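Local coordinates for DNR protein (Pseudomonas aeruginosa, PDB 2Z69) that probably senses nitric oxide through its sensor domain and acts as a DNA-binding transcriptional regulator of dissimilative nitrate respiration, at residues A53-I66 with L78-M92. Residues are numbered along the deposited sequence; the frame is centred on the assembly and turned at random.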
# COMPACT_ATOMS: atom_id res chain seq x y z
N ALA B 53 -1.99 3.76 19.05
CA ALA B 53 -2.55 2.64 18.28
C ALA B 53 -1.46 1.62 18.04
O ALA B 53 -0.65 1.81 17.13
CB ALA B 53 -3.12 3.11 16.95
N HIS B 54 -1.42 0.57 18.85
CA HIS B 54 -0.41 -0.49 18.70
C HIS B 54 -0.99 -1.85 18.28
O HIS B 54 -0.24 -2.78 18.06
CB HIS B 54 0.37 -0.70 20.02
CG HIS B 54 1.15 0.49 20.45
ND1 HIS B 54 1.95 1.20 19.60
CD2 HIS B 54 1.28 1.08 21.67
CE1 HIS B 54 2.54 2.19 20.26
NE2 HIS B 54 2.15 2.13 21.52
N ALA B 55 -2.31 -1.98 18.17
CA ALA B 55 -2.90 -3.30 17.94
C ALA B 55 -4.12 -3.22 17.05
O ALA B 55 -4.78 -2.19 17.01
CB ALA B 55 -3.26 -3.93 19.26
N PHE B 56 -4.42 -4.29 16.32
CA PHE B 56 -5.73 -4.45 15.71
C PHE B 56 -6.42 -5.68 16.31
O PHE B 56 -5.79 -6.41 17.07
CB PHE B 56 -5.63 -4.56 14.19
CG PHE B 56 -4.96 -5.79 13.71
CD1 PHE B 56 -3.56 -5.92 13.78
CD2 PHE B 56 -5.70 -6.83 13.13
CE1 PHE B 56 -2.93 -7.06 13.32
CE2 PHE B 56 -5.07 -7.99 12.68
CZ PHE B 56 -3.69 -8.10 12.75
N TYR B 57 -7.69 -5.88 15.96
CA TYR B 57 -8.58 -6.80 16.65
C TYR B 57 -9.28 -7.77 15.70
O TYR B 57 -9.65 -7.42 14.59
CB TYR B 57 -9.61 -6.01 17.45
CG TYR B 57 -8.96 -5.24 18.56
CD1 TYR B 57 -8.32 -4.02 18.31
CD2 TYR B 57 -8.90 -5.78 19.84
CE1 TYR B 57 -7.65 -3.34 19.36
CE2 TYR B 57 -8.23 -5.13 20.86
CZ TYR B 57 -7.64 -3.91 20.62
OH TYR B 57 -6.99 -3.29 21.69
N TYR B 58 -9.41 -9.02 16.14
CA TYR B 58 -10.36 -9.93 15.53
C TYR B 58 -11.52 -10.12 16.51
O TYR B 58 -11.30 -10.42 17.70
CB TYR B 58 -9.67 -11.25 15.25
CG TYR B 58 -10.57 -12.31 14.67
CD1 TYR B 58 -11.16 -13.24 15.52
CD2 TYR B 58 -10.83 -12.37 13.31
CE1 TYR B 58 -11.98 -14.23 15.04
CE2 TYR B 58 -11.66 -13.39 12.79
CZ TYR B 58 -12.23 -14.30 13.69
OH TYR B 58 -13.05 -15.29 13.28
N LEU B 59 -12.74 -9.96 16.02
CA LEU B 59 -13.93 -10.08 16.87
C LEU B 59 -14.42 -11.54 16.86
O LEU B 59 -15.02 -12.02 15.89
CB LEU B 59 -15.04 -9.10 16.38
CG LEU B 59 -16.32 -8.89 17.19
CD1 LEU B 59 -16.03 -8.59 18.64
CD2 LEU B 59 -17.16 -7.78 16.54
N ILE B 60 -14.16 -12.25 17.96
CA ILE B 60 -14.55 -13.66 18.04
C ILE B 60 -16.08 -13.71 18.13
O ILE B 60 -16.72 -14.35 17.33
CB ILE B 60 -13.89 -14.39 19.23
CG1 ILE B 60 -12.36 -14.32 19.15
CG2 ILE B 60 -14.40 -15.85 19.33
CD1 ILE B 60 -11.72 -14.24 20.55
N SER B 61 -16.65 -12.96 19.08
CA SER B 61 -18.09 -13.03 19.32
C SER B 61 -18.51 -11.64 19.71
O SER B 61 -17.74 -10.90 20.34
CB SER B 61 -18.42 -14.02 20.45
OG SER B 61 -17.89 -13.57 21.70
N GLY B 62 -19.74 -11.27 19.35
CA GLY B 62 -20.25 -9.97 19.76
C GLY B 62 -20.32 -9.01 18.60
O GLY B 62 -20.46 -9.45 17.45
N CYS B 63 -20.18 -7.71 18.90
CA CYS B 63 -20.46 -6.63 17.93
C CYS B 63 -19.88 -5.29 18.43
O CYS B 63 -20.10 -4.91 19.57
CB CYS B 63 -21.96 -6.52 17.67
SG CYS B 63 -22.50 -5.24 16.49
N VAL B 64 -19.13 -4.61 17.58
CA VAL B 64 -18.35 -3.40 18.01
C VAL B 64 -18.72 -2.24 17.07
O VAL B 64 -18.82 -2.45 15.86
CB VAL B 64 -16.85 -3.70 17.94
CG1 VAL B 64 -16.01 -2.43 17.80
CG2 VAL B 64 -16.41 -4.54 19.18
N LYS B 65 -19.01 -1.06 17.61
CA LYS B 65 -19.23 0.10 16.76
C LYS B 65 -18.01 1.04 16.81
O LYS B 65 -17.34 1.18 17.86
CB LYS B 65 -20.52 0.85 17.12
CG LYS B 65 -20.50 1.59 18.47
CD LYS B 65 -21.63 2.61 18.54
CE LYS B 65 -21.67 3.22 19.95
NZ LYS B 65 -22.75 4.27 20.18
N ILE B 66 -17.73 1.69 15.68
CA ILE B 66 -16.54 2.56 15.59
C ILE B 66 -16.96 3.97 15.15
O ILE B 66 -17.60 4.12 14.13
CB ILE B 66 -15.46 1.91 14.62
CG1 ILE B 66 -15.11 0.49 15.11
CG2 ILE B 66 -14.22 2.83 14.48
CD1 ILE B 66 -13.97 -0.12 14.44
N LEU B 78 -18.19 5.36 11.87
CA LEU B 78 -17.34 4.83 10.78
C LEU B 78 -17.84 3.47 10.30
O LEU B 78 -18.03 3.26 9.09
CB LEU B 78 -15.86 4.72 11.23
CG LEU B 78 -15.04 6.02 11.34
CD1 LEU B 78 -15.45 6.82 12.55
CD2 LEU B 78 -13.58 5.73 11.42
N GLU B 79 -18.07 2.55 11.25
CA GLU B 79 -18.52 1.21 10.90
C GLU B 79 -19.10 0.49 12.11
O GLU B 79 -18.84 0.85 13.26
CB GLU B 79 -17.35 0.41 10.32
CG GLU B 79 -16.06 0.58 11.13
CD GLU B 79 -14.79 0.11 10.40
OE1 GLU B 79 -14.82 -0.98 9.75
OE2 GLU B 79 -13.75 0.81 10.48
N VAL B 80 -19.90 -0.53 11.83
CA VAL B 80 -20.33 -1.48 12.84
C VAL B 80 -19.73 -2.83 12.42
O VAL B 80 -19.96 -3.29 11.29
CB VAL B 80 -21.86 -1.56 12.92
CG1 VAL B 80 -22.29 -2.65 13.92
CG2 VAL B 80 -22.44 -0.16 13.31
N THR B 81 -18.91 -3.42 13.29
CA THR B 81 -18.23 -4.69 12.97
C THR B 81 -18.98 -5.90 13.54
O THR B 81 -19.29 -5.94 14.73
CB THR B 81 -16.79 -4.68 13.48
OG1 THR B 81 -16.11 -3.49 13.02
CG2 THR B 81 -16.04 -5.93 13.01
N ASN B 82 -19.23 -6.89 12.70
CA ASN B 82 -19.88 -8.15 13.10
C ASN B 82 -18.85 -9.21 13.49
O ASN B 82 -17.67 -9.10 13.10
CB ASN B 82 -20.76 -8.66 11.94
CG ASN B 82 -21.85 -7.65 11.56
OD1 ASN B 82 -22.61 -7.18 12.40
ND2 ASN B 82 -21.90 -7.30 10.28
N GLU B 83 -19.28 -10.22 14.24
CA GLU B 83 -18.35 -11.28 14.65
C GLU B 83 -17.61 -11.91 13.46
O GLU B 83 -18.08 -11.84 12.31
CB GLU B 83 -18.99 -12.34 15.58
CG GLU B 83 -20.14 -13.16 15.07
CD GLU B 83 -20.86 -13.91 16.22
OE1 GLU B 83 -20.87 -13.39 17.38
OE2 GLU B 83 -21.41 -14.99 15.97
N ARG B 84 -16.45 -12.50 13.75
CA ARG B 84 -15.57 -13.13 12.75
C ARG B 84 -15.05 -12.12 11.69
O ARG B 84 -14.80 -12.47 10.54
CB ARG B 84 -16.24 -14.35 12.11
CG ARG B 84 -16.65 -15.44 13.12
CD ARG B 84 -17.13 -16.75 12.41
NE ARG B 84 -18.39 -16.59 11.68
CZ ARG B 84 -19.60 -16.49 12.25
NH1 ARG B 84 -19.75 -16.54 13.57
NH2 ARG B 84 -20.67 -16.33 11.49
N ASN B 85 -14.89 -10.86 12.12
CA ASN B 85 -14.32 -9.81 11.29
C ASN B 85 -13.29 -9.07 12.06
O ASN B 85 -13.28 -9.16 13.27
CB ASN B 85 -15.38 -8.82 10.87
CG ASN B 85 -16.20 -9.34 9.76
OD1 ASN B 85 -15.77 -9.33 8.62
ND2 ASN B 85 -17.39 -9.81 10.07
N THR B 86 -12.40 -8.37 11.36
CA THR B 86 -11.29 -7.63 11.98
C THR B 86 -11.62 -6.17 11.91
O THR B 86 -12.47 -5.79 11.14
CB THR B 86 -9.91 -7.85 11.28
OG1 THR B 86 -10.04 -7.63 9.86
CG2 THR B 86 -9.39 -9.28 11.54
N PHE B 87 -10.95 -5.38 12.73
CA PHE B 87 -11.04 -3.95 12.65
C PHE B 87 -9.77 -3.30 13.16
O PHE B 87 -9.00 -3.91 13.89
CB PHE B 87 -12.32 -3.42 13.37
CG PHE B 87 -12.39 -3.74 14.86
CD1 PHE B 87 -13.02 -4.90 15.32
CD2 PHE B 87 -11.92 -2.82 15.79
CE1 PHE B 87 -13.15 -5.15 16.68
CE2 PHE B 87 -12.03 -3.05 17.14
CZ PHE B 87 -12.63 -4.20 17.60
N ALA B 88 -9.53 -2.06 12.73
CA ALA B 88 -8.34 -1.29 13.11
C ALA B 88 -7.02 -1.70 12.42
O ALA B 88 -5.97 -1.15 12.74
CB ALA B 88 -8.18 -1.26 14.68
N GLU B 89 -7.07 -2.63 11.46
CA GLU B 89 -5.84 -3.08 10.79
C GLU B 89 -5.24 -1.98 9.90
O GLU B 89 -4.04 -1.94 9.67
CB GLU B 89 -6.09 -4.34 9.96
CG GLU B 89 -7.09 -4.15 8.82
CD GLU B 89 -8.51 -4.59 9.19
OE1 GLU B 89 -8.87 -4.51 10.37
OE2 GLU B 89 -9.26 -5.01 8.29
N ALA B 90 -6.10 -1.07 9.44
CA ALA B 90 -5.66 0.08 8.67
C ALA B 90 -4.67 0.96 9.43
O ALA B 90 -3.98 1.77 8.81
CB ALA B 90 -6.86 0.91 8.19
N MET B 91 -4.61 0.81 10.75
CA MET B 91 -3.85 1.76 11.59
C MET B 91 -2.36 1.58 11.38
O MET B 91 -1.58 2.53 11.51
CB MET B 91 -4.23 1.63 13.08
CG MET B 91 -5.60 2.26 13.50
SD MET B 91 -5.85 4.03 13.19
CE MET B 91 -4.41 4.76 13.95
N MET B 92 -1.97 0.35 11.04
CA MET B 92 -0.58 -0.02 10.74
C MET B 92 0.02 0.71 9.53
O MET B 92 1.24 0.80 9.40
CB MET B 92 -0.53 -1.49 10.39
CG MET B 92 -0.19 -2.40 11.51
SD MET B 92 -0.45 -4.11 11.01
CE MET B 92 -2.22 -4.25 11.22
O HOH W 1 -21.90 -10.31 15.23
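With CG lodged between its backbone N and carbonyl carbon (chi1 61°), F87 turns its ring in between strands 55-59 and 63-66, where Y57 and V64 take one face each. Y57 CB lies over one side, 3.5 Å from F87 CZ; on the opposite side V64 CG1 sits 3.8 Å from the same CZ. L59 CB comes to the ring's edge, and I66 CD1 reaches F87 CD2 at 3.6 Å. The planes of the Y57 and F87 rings differ by only 14°, yet the rings are offset too far to stack well. F87 thus packs against residues of both sheets inside this cyclic-nucleotide-binding-type β-barrel.

The chain turns a corner at I60, the 83-85 loop runs beside it, and the strands before and after pair antiparallel. Y57 and F87 exchange two backbone hydrogen bonds, as do V64 and T81; in the second couple T81 N to V64 O is the shorter, 2.7 Å. L78 and E79 form a classic bulge opposite I66, whose O accepts from L78 N and, weakly, from E79 N. E79 OE2 accepts from L151 N of the second subunit. Around the corner, L59 N bonds to N85 O, while E83 OE1 uses its anti lone pair to take G62 N at 3.1 Å. A water bridges G62 O and E83 N.

Farther along, M92 bends at chi3 (-81°), which swings CE in against F56 CD1; SD lies obliquely beside the same ring, a Met-aromatic contact.

Strand 109-115 flanks 55-59 on the side away from 86-87, and 102-105 flanks 63-69, with A103 touching V64, I66 and F87. Helix 116-123 covers F56 and M92 through Y119.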